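Local coordinates for uncharacterized protein (Trypanosoma congolense, PDB 4E40), which probably serves as a cell-surface receptor of the trypanosome that takes up haptoglobin-hemoglobin as a nutrient source, this chain being its elongated helical part, at residues Cys19-Gln24 against Lys173-Ala178. Residues are numbered along the deposited sequence; the frame is centred on the assembly and turned at random.
Sequences CELRAQ and KSLAAA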
loop_
_atom_site.group_PDB
_atom_site.type_symbol
_atom_site.label_atom_id
_atom_site.label_comp_id
_atom_site.label_asym_id
_atom_site.label_seq_id
_atom_site.Cartn_x
_atom_site.Cartn_y
_atom_site.Cartn_z
ATOM N N CYS A 19 18.018 16.235 -23.052
ATOM C CA CYS A 19 18.484 16.767 -21.734
ATOM C C CYS A 19 17.377 16.608 -20.708
ATOM O O CYS A 19 17.595 16.063 -19.610
ATOM C CB CYS A 19 18.821 18.261 -21.911
ATOM S SG CYS A 19 19.834 18.790 -20.507
ATOM N N GLU A 20 16.151 17.041 -21.086
ATOM C CA GLU A 20 15.007 16.904 -20.157
ATOM C C GLU A 20 14.713 15.426 -19.873
ATOM O O GLU A 20 14.405 15.055 -18.738
ATOM C CB GLU A 20 13.751 17.611 -20.679
ATOM C CG GLU A 20 12.522 17.481 -19.751
ATOM C CD GLU A 20 12.798 17.924 -18.325
ATOM O OE1 GLU A 20 13.779 18.691 -18.104
ATOM O OE2 GLU A 20 12.067 17.502 -17.397
ATOM N N LEU A 21 14.726 14.586 -20.903
ATOM C CA LEU A 21 14.477 13.156 -20.704
ATOM C C LEU A 21 15.495 12.562 -19.716
ATOM O O LEU A 21 15.118 11.774 -18.846
ATOM C CB LEU A 21 14.573 12.395 -22.025
ATOM C CG LEU A 21 14.385 10.877 -22.005
ATOM C CD1 LEU A 21 13.040 10.475 -21.375
ATOM C CD2 LEU A 21 14.552 10.215 -23.371
ATOM N N ARG A 22 16.774 12.907 -19.897
ATOM C CA ARG A 22 17.793 12.358 -18.988
ATOM C C ARG A 22 17.495 12.775 -17.546
ATOM O O ARG A 22 17.641 11.929 -16.633
ATOM C CB ARG A 22 19.187 12.860 -19.414
ATOM C CG ARG A 22 20.327 12.129 -18.681
ATOM C CD ARG A 22 20.868 12.996 -17.515
ATOM N NE ARG A 22 21.371 14.296 -17.960
ATOM C CZ ARG A 22 22.553 14.531 -18.584
ATOM N NH1 ARG A 22 23.422 13.542 -18.841
ATOM N NH2 ARG A 22 22.880 15.767 -18.963
ATOM N N ALA A 23 17.119 14.028 -17.324
ATOM C CA ALA A 23 16.780 14.508 -15.963
ATOM C C ALA A 23 15.585 13.753 -15.387
ATOM O O ALA A 23 15.591 13.393 -14.196
ATOM C CB ALA A 23 16.528 16.001 -15.913
ATOM N N GLN A 24 14.612 13.417 -16.261
ATOM C CA GLN A 24 13.459 12.608 -15.773
ATOM C C GLN A 24 13.878 11.174 -15.415
ATOM O O GLN A 24 13.478 10.642 -14.389
ATOM C CB GLN A 24 12.359 12.505 -16.835
ATOM C CG GLN A 24 11.752 13.839 -17.245
ATOM C CD GLN A 24 10.531 14.237 -16.542
ATOM O OE1 GLN A 24 10.460 15.383 -16.029
ATOM N NE2 GLN A 24 9.668 13.304 -16.301
ATOM N N LYS A 173 3.438 10.144 -15.855
ATOM C CA LYS A 173 2.888 11.064 -16.827
ATOM C C LYS A 173 3.935 11.988 -17.398
ATOM O O LYS A 173 4.016 12.153 -18.637
ATOM C CB LYS A 173 1.770 11.867 -16.136
ATOM C CG LYS A 173 1.122 12.870 -17.076
ATOM C CD LYS A 173 0.032 13.663 -16.316
ATOM C CE LYS A 173 -0.668 14.649 -17.261
ATOM N NZ LYS A 173 -1.747 15.363 -16.493
ATOM N N SER A 174 4.771 12.583 -16.536
ATOM C CA SER A 174 5.748 13.497 -17.104
ATOM C C SER A 174 6.856 12.762 -17.875
ATOM O O SER A 174 7.333 13.265 -18.893
ATOM C CB SER A 174 6.378 14.421 -16.000
ATOM O OG SER A 174 7.251 13.625 -15.165
ATOM N N LEU A 175 7.200 11.535 -17.469
ATOM C CA LEU A 175 8.222 10.821 -18.185
ATOM C C LEU A 175 7.676 10.435 -19.574
ATOM O O LEU A 175 8.408 10.521 -20.539
ATOM C CB LEU A 175 8.651 9.605 -17.366
ATOM C CG LEU A 175 9.647 8.695 -18.094
ATOM C CD1 LEU A 175 10.957 9.431 -18.482
ATOM C CD2 LEU A 175 9.946 7.494 -17.190
ATOM N N ALA A 176 6.418 9.947 -19.580
ATOM C CA ALA A 176 5.846 9.599 -20.907
ATOM C C ALA A 176 5.810 10.805 -21.831
ATOM O O ALA A 176 6.115 10.655 -23.038
ATOM C CB ALA A 176 4.448 9.011 -20.697
ATOM N N ALA A 177 5.460 11.999 -21.297
ATOM C CA ALA A 177 5.455 13.204 -22.162
ATOM C C ALA A 177 6.861 13.474 -22.718
ATOM O O ALA A 177 7.069 13.841 -23.885
ATOM C CB ALA A 177 4.948 14.412 -21.374
ATOM N N ALA A 178 7.888 13.295 -21.858
ATOM C CA ALA A 178 9.290 13.583 -22.265
ATOM C C ALA A 178 9.743 12.571 -23.323
ATOM O O ALA A 178 10.418 12.955 -24.310
ATOM C CB ALA A 178 10.182 13.493 -21.024
#
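L21 and L175 meet methyl to methyl, CD1 of L21 lying 3.7 Å from CD1 of L175, as their side chains cross obliquely in the interior. Neither leucine sets out straight at the other helix from its backbone; in both, CG stands anti to the backbone N (chi1 178° in L21), which carries one branch over to the partner. Leucine suits both places because it is long enough to carry a single methyl, CD1, into the gap between two partners: CD1 of L175 also rests against CB of Q24 at 3.8 Å, while CD1 of L21 touches CB of A178 more loosely, at 4.2 Å. Alanine fits at the last position because its single methyl, directed toward the other helix, lets the backbones approach, with CA of L21 5.4 Å from CA of A178.

The two segments run roughly antiparallel, 151° between directions, their axes 9.5 Å apart at closest approach, and belong to short helices, 12-26 and 172-180, packed together near one end of the long helical bundle that gives this receptor its rod-like shape. L175 extends the apolar layer to I198 and L199 of helix 192-246, whereas R22, on the side turned away from helix 172-180, reaches S141 of helix 82-147. The disulfide of C19 with C162 further ties helix 12-26 to the chain that leads toward helix 172-180.

Q24, itself buried, packs its CG 4.1 Å from CB of A178, while a bend at chi2 (-95°) turns its amide toward S174. Serine, small and ending in a hydroxyl, lets a polar group meet that amide at close range. The contact opens to solvent at the partly exposed S174 and at the exposed E20, beside A178 at the outer edge, where CG of E20 stays 4.8 Å from CB of A178.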